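Local coordinates for protein glucose-1-phosphate thymidylyltransferase (Bacillus anthracis, PDB 4ECM) that catalyses the joining of dTTP and glucose 1-phosphate into dTDP-glucose with release of pyrophosphate, a step in dTDP-L-rhamnose biosynthesis, at residues I28-G33 with M74-K79; L157-D162 with K187-V192. One frame throughout, in Å; residues are numbered along the deposited sequence.

Interaction 1: I28-G33 with M74-K79; sequences IILAGG and MIITGK. With DAU (2'deoxy-thymidine-5'-diphospho-alpha-D-glucose), chain B; POP (pyrophosphate 2-), chain C.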
loop_
_atom_site.group_PDB
_atom_site.type_symbol
_atom_site.label_atom_id
_atom_site.label_comp_id
_atom_site.label_asym_id
_atom_site.label_seq_id
_atom_site.Cartn_x
_atom_site.Cartn_y
_atom_site.Cartn_z
ATOM N N ILE A 28 22.885 -4.991 -10.719
ATOM C CA ILE A 28 21.957 -3.872 -10.778
ATOM C C ILE A 28 20.740 -4.259 -11.606
ATOM O O ILE A 28 20.881 -4.725 -12.727
ATOM C CB ILE A 28 22.621 -2.644 -11.413
ATOM C CG1 ILE A 28 23.835 -2.202 -10.565
ATOM C CG2 ILE A 28 21.619 -1.506 -11.552
ATOM C CD1 ILE A 28 24.696 -1.136 -11.209
ATOM N N ILE A 29 19.543 -4.117 -11.038
ATOM C CA ILE A 29 18.314 -4.383 -11.789
ATOM C C ILE A 29 17.573 -3.057 -11.870
ATOM O O ILE A 29 17.244 -2.461 -10.841
ATOM C CB ILE A 29 17.388 -5.432 -11.134
ATOM C CG1 ILE A 29 18.116 -6.750 -10.905
ATOM C CG2 ILE A 29 16.148 -5.682 -12.034
ATOM C CD1 ILE A 29 17.280 -7.800 -10.178
ATOM N N LEU A 30 17.338 -2.588 -13.087
ATOM C CA LEU A 30 16.648 -1.329 -13.317
ATOM C C LEU A 30 15.187 -1.663 -13.521
ATOM O O LEU A 30 14.807 -2.258 -14.536
ATOM C CB LEU A 30 17.257 -0.587 -14.520
ATOM C CG LEU A 30 18.740 -0.236 -14.347
ATOM C CD1 LEU A 30 19.233 0.613 -15.516
ATOM C CD2 LEU A 30 19.008 0.499 -12.999
ATOM N N ALA A 31 14.367 -1.293 -12.542
ATOM C CA ALA A 31 12.959 -1.645 -12.565
ATOM C C ALA A 31 12.046 -0.438 -12.477
ATOM O O ALA A 31 10.937 -0.535 -11.969
ATOM C CB ALA A 31 12.655 -2.643 -11.433
ATOM N N GLY A 32 12.502 0.692 -13.011
ATOM C CA GLY A 32 11.721 1.928 -13.004
ATOM C C GLY A 32 10.821 2.057 -14.218
ATOM O O GLY A 32 10.312 1.066 -14.742
ATOM N N GLY A 33 10.609 3.289 -14.663
ATOM C CA GLY A 33 9.732 3.542 -15.810
ATOM C C GLY A 33 8.270 3.704 -15.427
ATOM O O GLY A 33 7.861 3.348 -14.335
ATOM N N MET A 74 21.642 -4.077 -6.392
ATOM C CA MET A 74 20.892 -2.863 -6.180
ATOM C C MET A 74 19.667 -2.861 -7.095
ATOM O O MET A 74 19.754 -3.206 -8.275
ATOM C CB MET A 74 21.758 -1.618 -6.421
ATOM C CG MET A 74 20.951 -0.315 -6.393
ATOM S SD MET A 74 21.921 1.156 -5.981
ATOM C CE MET A 74 22.215 0.822 -4.246
ATOM N N ILE A 75 18.537 -2.458 -6.538
ATOM C CA ILE A 75 17.266 -2.400 -7.250
ATOM C C ILE A 75 16.834 -0.942 -7.340
ATOM O O ILE A 75 16.729 -0.257 -6.313
ATOM C CB ILE A 75 16.187 -3.163 -6.482
ATOM C CG1 ILE A 75 16.601 -4.633 -6.231
ATOM C CG2 ILE A 75 14.808 -3.053 -7.185
ATOM C CD1 ILE A 75 16.664 -5.492 -7.408
ATOM N N ILE A 76 16.580 -0.473 -8.559
ATOM C CA ILE A 76 16.109 0.887 -8.797
ATOM C C ILE A 76 14.655 0.865 -9.278
ATOM O O ILE A 76 14.312 0.114 -10.188
ATOM C CB ILE A 76 16.934 1.580 -9.871
ATOM C CG1 ILE A 76 18.420 1.622 -9.484
ATOM C CG2 ILE A 76 16.388 3.006 -10.146
ATOM C CD1 ILE A 76 18.732 2.406 -8.214
ATOM N N THR A 77 13.795 1.660 -8.653
ATOM C CA THR A 77 12.407 1.771 -9.105
ATOM C C THR A 77 11.834 3.111 -8.676
ATOM O O THR A 77 12.521 3.908 -8.040
ATOM C CB THR A 77 11.521 0.592 -8.607
ATOM O OG1 THR A 77 10.299 0.553 -9.367
ATOM C CG2 THR A 77 11.226 0.711 -7.113
ATOM N N GLY A 78 10.588 3.370 -9.060
ATOM C CA GLY A 78 9.907 4.630 -8.709
ATOM C C GLY A 78 9.459 4.662 -7.255
ATOM O O GLY A 78 9.319 3.631 -6.610
ATOM N N LYS A 79 9.235 5.862 -6.751
ATOM C CA LYS A 79 8.802 6.068 -5.386
ATOM C C LYS A 79 7.509 5.304 -5.046
ATOM O O LYS A 79 7.446 4.580 -4.062
ATOM C CB LYS A 79 8.566 7.571 -5.155
ATOM C CG LYS A 79 8.222 7.927 -3.728
ATOM C CD LYS A 79 8.194 9.448 -3.473
ATOM C CE LYS A 79 6.887 10.088 -3.900
ATOM N NZ LYS A 79 6.854 11.545 -3.569
HETATM O O6 DAU B . 15.049 -4.104 -24.336
HETATM C C6 DAU B . 16.297 -3.776 -24.949
HETATM C C5 DAU B . 16.333 -2.289 -25.272
HETATM O O5 DAU B . 16.087 -1.584 -24.059
HETATM C C4 DAU B . 17.675 -1.872 -25.883
HETATM O O4 DAU B . 17.881 -2.510 -27.138
HETATM C C3 DAU B . 17.774 -0.362 -26.085
HETATM O O3 DAU B . 19.105 -0.041 -26.543
HETATM C C2 DAU B . 17.468 0.322 -24.748
HETATM O O2 DAU B . 17.439 1.754 -24.897
HETATM C C1 DAU B . 16.140 -0.156 -24.175
HETATM O O1 DAU B . 15.083 0.300 -25.012
HETATM P P2 DAU B . 13.581 0.449 -24.440
HETATM O O3P DAU B . 12.919 -0.903 -24.315
HETATM O O4P DAU B . 12.931 1.555 -25.224
HETATM O OPP DAU B . 13.845 0.953 -22.926
HETATM P P DAU B . 12.644 1.235 -21.895
HETATM O O1P DAU B . 11.505 0.289 -22.191
HETATM O O2P DAU B . 12.415 2.702 -21.847
HETATM O "O5'" DAU B . 13.277 0.764 -20.488
HETATM C "C5'" DAU B . 13.491 -0.613 -20.253
HETATM C "C4'" DAU B . 13.691 -0.973 -18.781
HETATM O "O4'" DAU B . 14.526 -0.064 -18.066
HETATM C "C3'" DAU B . 12.390 -1.103 -18.018
HETATM O "O3'" DAU B . 12.423 -2.405 -17.428
HETATM C "C2'" DAU B . 12.422 -0.030 -16.957
HETATM C "C1'" DAU B . 13.883 0.389 -16.892
HETATM N N11 DAU B . 14.142 1.839 -16.905
HETATM C C61 DAU B . 13.662 2.594 -18.005
HETATM C C51 DAU B . 13.567 3.970 -17.928
HETATM C C5A DAU B . 13.158 4.770 -19.146
HETATM C C21 DAU B . 14.312 2.496 -15.671
HETATM O O21 DAU B . 14.692 1.767 -14.611
HETATM N N31 DAU B . 14.232 3.845 -15.561
HETATM C C41 DAU B . 13.865 4.609 -16.622
HETATM O O41 DAU B . 13.770 5.952 -16.490
HETATM P P1 POP C . 6.790 2.554 -20.670
HETATM O O1 POP C . 6.339 3.984 -20.521
HETATM O O2 POP C . 5.636 1.655 -21.028
HETATM O O3 POP C . 7.813 2.509 -21.771
HETATM O O POP C . 7.431 2.071 -19.263
HETATM P P2 POP C . 8.884 1.357 -19.160
HETATM O O4 POP C . 8.950 0.247 -20.184
HETATM O O5 POP C . 9.051 0.761 -17.785
HETATM O O6 POP C . 10.007 2.346 -19.448
HETATM O O HOH W 1 8.584 3.072 -11.571
#
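The flat groups at which A31 and T77 meet are peptide units, and that of A31 is approached from above: T77 OG1 donates to A31 O at 2.9 Å, standing 53° out of the carbonyl plane. T77 can do this because its hydroxyl is anti to the backbone N (chi1 -164°), beside the carbonyl carbon. The other carbonyls are met almost end-on by backbone amides: M74 O by I29 N, I29 O by I76 N, and I76 O by A31 N at 2.7 Å. This is a parallel ladder, two strands running 13° from exact alignment. On each face of the sheet a pair of side chains lies side by side, pointing the same way. On one face I29 CD1 touches I75 CD1 at 3.7 Å; on the other, L30 CD2 rests against I76 CG1, also at 3.7 Å.

Past A31 comes a glycine-rich loop, as in other sugar nucleotidyltransferases, and the ligands are met there. G32 N donates to thymine O21 of dTDP-glucose at 2.9 Å, with no side chain in the way. G33 CA lies 3.5 Å from pyrophosphate O5; a side chain here would run into that oxygen and into the carbonyl oxygen of G32, which calls for glycine. A water accepts weakly from G78 N and donates to G33 O, linking the two segments.

The pair is flanked by strands on both sides. Strand 125-130 bonds to I28 and L30, while strand 98-103 flanks M74, I75 and I76. Helix 57-67 packs on I29 and A31, and helix 110-115 packs against I28, L30 and I76.

Interaction 2: L157-D162 with K187-V192; sequences LQSVDD and KSSYAV. With DAU (2'deoxy-thymidine-5'-diphospho-alpha-D-glucose), chain B.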
loop_
_atom_site.group_PDB
_atom_site.type_symbol
_atom_site.label_atom_id
_atom_site.label_comp_id
_atom_site.label_asym_id
_atom_site.label_seq_id
_atom_site.Cartn_x
_atom_site.Cartn_y
_atom_site.Cartn_z
ATOM N N LEU A 157 24.362 -9.419 -27.716
ATOM C CA LEU A 157 23.534 -9.199 -28.904
ATOM C C LEU A 157 22.575 -10.336 -29.230
ATOM O O LEU A 157 22.846 -11.510 -28.950
ATOM C CB LEU A 157 24.422 -8.977 -30.134
ATOM C CG LEU A 157 25.542 -7.929 -30.037
ATOM C CD1 LEU A 157 26.284 -7.828 -31.385
ATOM C CD2 LEU A 157 24.987 -6.583 -29.599
ATOM N N GLN A 158 21.448 -9.953 -29.825
ATOM C CA GLN A 158 20.447 -10.887 -30.304
ATOM C C GLN A 158 19.981 -10.476 -31.672
ATOM O O GLN A 158 19.597 -9.332 -31.880
ATOM C CB GLN A 158 19.225 -10.915 -29.401
ATOM C CG GLN A 158 19.294 -11.949 -28.331
ATOM C CD GLN A 158 19.032 -13.368 -28.853
ATOM O OE1 GLN A 158 19.468 -14.333 -28.262
ATOM N NE2 GLN A 158 18.302 -13.477 -29.932
ATOM N N SER A 159 20.014 -11.419 -32.606
ATOM C CA SER A 159 19.519 -11.175 -33.949
ATOM C C SER A 159 18.003 -11.211 -33.833
ATOM O O SER A 159 17.455 -12.155 -33.274
ATOM C CB SER A 159 20.017 -12.243 -34.913
ATOM O OG SER A 159 19.575 -11.955 -36.228
ATOM N N VAL A 160 17.334 -10.166 -34.306
ATOM C CA VAL A 160 15.873 -10.073 -34.209
ATOM C C VAL A 160 15.195 -9.698 -35.518
ATOM O O VAL A 160 15.832 -9.172 -36.438
ATOM C CB VAL A 160 15.448 -9.023 -33.135
ATOM C CG1 VAL A 160 15.982 -9.409 -31.723
ATOM C CG2 VAL A 160 15.914 -7.621 -33.516
ATOM N N ASP A 161 13.888 -9.956 -35.570
ATOM C CA ASP A 161 13.067 -9.678 -36.741
ATOM C C ASP A 161 12.707 -8.202 -36.885
ATOM O O ASP A 161 12.474 -7.708 -37.999
ATOM C CB ASP A 161 11.759 -10.490 -36.660
ATOM C CG ASP A 161 11.998 -11.988 -36.680
ATOM O OD1 ASP A 161 12.960 -12.436 -37.353
ATOM O OD2 ASP A 161 11.220 -12.719 -36.025
ATOM N N ASP A 162 12.683 -7.504 -35.756
ATOM C CA ASP A 162 12.250 -6.111 -35.690
ATOM C C ASP A 162 13.279 -5.228 -34.999
ATOM O O ASP A 162 13.008 -4.684 -33.929
ATOM C CB ASP A 162 10.908 -6.063 -34.938
ATOM C CG ASP A 162 10.916 -6.875 -33.610
ATOM O OD1 ASP A 162 11.958 -7.454 -33.223
ATOM O OD2 ASP A 162 9.855 -6.931 -32.943
ATOM N N LYS A 187 20.994 -0.699 -39.650
ATOM C CA LYS A 187 22.140 -1.186 -40.429
ATOM C C LYS A 187 22.202 -2.716 -40.400
ATOM O O LYS A 187 22.820 -3.324 -41.254
ATOM C CB LYS A 187 23.450 -0.660 -39.835
ATOM C CG LYS A 187 23.684 0.853 -39.957
ATOM C CD LYS A 187 24.174 1.235 -41.349
ATOM C CE LYS A 187 24.478 2.735 -41.465
ATOM N NZ LYS A 187 23.247 3.566 -41.330
ATOM N N SER A 188 21.590 -3.331 -39.391
ATOM C CA SER A 188 21.634 -4.778 -39.232
ATOM C C SER A 188 20.433 -5.216 -38.423
ATOM O O SER A 188 19.598 -4.393 -38.077
ATOM C CB SER A 188 22.888 -5.165 -38.440
ATOM O OG SER A 188 22.710 -4.869 -37.050
ATOM N N SER A 189 20.370 -6.506 -38.093
ATOM C CA SER A 189 19.316 -7.022 -37.224
ATOM C C SER A 189 19.871 -7.426 -35.836
ATOM O O SER A 189 19.207 -8.141 -35.073
ATOM C CB SER A 189 18.579 -8.186 -37.891
ATOM O OG SER A 189 19.453 -9.249 -38.141
ATOM N N TYR A 190 21.070 -6.944 -35.508
ATOM C CA TYR A 190 21.675 -7.224 -34.203
ATOM C C TYR A 190 21.196 -6.255 -33.128
ATOM O O TYR A 190 21.690 -5.141 -33.047
ATOM C CB TYR A 190 23.194 -7.119 -34.263
ATOM C CG TYR A 190 23.888 -8.170 -35.108
ATOM C CD1 TYR A 190 23.966 -9.504 -34.692
ATOM C CD2 TYR A 190 24.528 -7.814 -36.291
ATOM C CE1 TYR A 190 24.639 -10.474 -35.479
ATOM C CE2 TYR A 190 25.199 -8.760 -37.074
ATOM C CZ TYR A 190 25.255 -10.082 -36.674
ATOM O OH TYR A 190 25.947 -10.984 -37.482
ATOM N N ALA A 191 20.236 -6.677 -32.310
ATOM C CA ALA A 191 19.747 -5.853 -31.217
ATOM C C ALA A 191 20.712 -5.914 -30.049
ATOM O O ALA A 191 21.191 -6.992 -29.695
ATOM C CB ALA A 191 18.357 -6.328 -30.762
ATOM N N VAL A 192 21.011 -4.759 -29.457
ATOM C CA VAL A 192 21.863 -4.699 -28.268
ATOM C C VAL A 192 20.895 -4.856 -27.093
ATOM O O VAL A 192 20.124 -3.943 -26.767
ATOM C CB VAL A 192 22.666 -3.379 -28.187
ATOM C CG1 VAL A 192 23.529 -3.333 -26.916
ATOM C CG2 VAL A 192 23.546 -3.217 -29.409
HETATM O O6 DAU B . 15.049 -4.104 -24.336
HETATM C C6 DAU B . 16.297 -3.776 -24.949
HETATM C C5 DAU B . 16.333 -2.289 -25.272
HETATM O O5 DAU B . 16.087 -1.584 -24.059
HETATM C C4 DAU B . 17.675 -1.872 -25.883
HETATM O O4 DAU B . 17.881 -2.510 -27.138
HETATM C C3 DAU B . 17.774 -0.362 -26.085
HETATM O O3 DAU B . 19.105 -0.041 -26.543
HETATM C C2 DAU B . 17.468 0.322 -24.748
HETATM O O2 DAU B . 17.439 1.754 -24.897
HETATM C C1 DAU B . 16.140 -0.156 -24.175
HETATM O O1 DAU B . 15.083 0.300 -25.012
HETATM P P2 DAU B . 13.581 0.449 -24.440
HETATM O O3P DAU B . 12.919 -0.903 -24.315
HETATM O O4P DAU B . 12.931 1.555 -25.224
HETATM O OPP DAU B . 13.845 0.953 -22.926
HETATM P P DAU B . 12.644 1.235 -21.895
HETATM O O1P DAU B . 11.505 0.289 -22.191
HETATM O O2P DAU B . 12.415 2.702 -21.847
HETATM O "O5'" DAU B . 13.277 0.764 -20.488
HETATM C "C5'" DAU B . 13.491 -0.613 -20.253
HETATM C "C4'" DAU B . 13.691 -0.973 -18.781
HETATM O "O4'" DAU B . 14.526 -0.064 -18.066
HETATM C "C3'" DAU B . 12.390 -1.103 -18.018
HETATM O "O3'" DAU B . 12.423 -2.405 -17.428
HETATM C "C2'" DAU B . 12.422 -0.030 -16.957
HETATM C "C1'" DAU B . 13.883 0.389 -16.892
HETATM N N11 DAU B . 14.142 1.839 -16.905
HETATM C C61 DAU B . 13.662 2.594 -18.005
HETATM C C51 DAU B . 13.567 3.970 -17.928
HETATM C C5A DAU B . 13.158 4.770 -19.146
HETATM C C21 DAU B . 14.312 2.496 -15.671
HETATM O O21 DAU B . 14.692 1.767 -14.611
HETATM N N31 DAU B . 14.232 3.845 -15.561
HETATM C C41 DAU B . 13.865 4.609 -16.622
HETATM O O41 DAU B . 13.770 5.952 -16.490
HETATM O O HOH W 2 21.775 -10.094 -36.951
HETATM O O HOH W 3 17.576 -11.830 -37.652
#
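The antiparallel ladder of L157-S159 with Y190-V192 belongs to the part of the mixed sheet that reaches the glucose end of the ligand. Q158 and A191 form its hydrogen-bonded pair: Q158 N donates to A191 O at 3.0 Å, in the carbonyl plane, and A191 N returns a bond to Q158 O at 2.8 Å, tilted 31° from that plane. L157 with V192 and S159 with Y190 are the non-hydrogen-bonded pairs on either side. Beyond the first strand, V160 N reaches S189 O at 2.9 Å and continues the ladder into the loops.

Apolar contacts are made on both faces. The L157 and V192 side chains cross obliquely, L157 CD2 touching V192 CG2 at 3.7 Å, while L157 CD1 reaches Y190 CB. V192 turns CG2 anti to its carbonyl carbon, which places that methyl beside the leucine. On the opposite face A191 CB sits 3.9 Å from V160 CG2, with F166 packing on both residues. One face of the Y190 ring carries a water over its centre, and the same water is hydrogen-bonded to S189 OG. The start of the second strand is shaped by an ST turn, in which Y190 N donates to S188 OG at 3.1 Å; S188 OG also bonds to A169 O.

At V192 the ladder meets the ligand site, where the glucose hydroxyl O4 donates to V192 O at 2.7 Å. The arrangement is thus an antiparallel strand pair in the mixed sheet of a nucleotidyltransferase, with V192 placing its backbone carbonyl in the dTDP-glucose pocket.

In the fold
From the N terminus, strand 25-30 leads through the glycine-rich loop and helix 57-67 to strand 72-77, so interaction 1 closes a beta-alpha-beta crossover of 40 intervening residues. The chain then adds strands 98-103 and 125-130 before strand 153-159 begins. Interaction 2 closes a second, shorter loop of 24 residues without helix, just over half of it strands 167-172 and 175-181, which pair with each other. The two contacts follow in series, neither nesting nor crossing. Their centres lie about 26 Å apart on opposite sides of the chain's centre, yet both belong to one sheet, and dTDP-glucose spans them, thymine at interaction 1 and glucose at interaction 2.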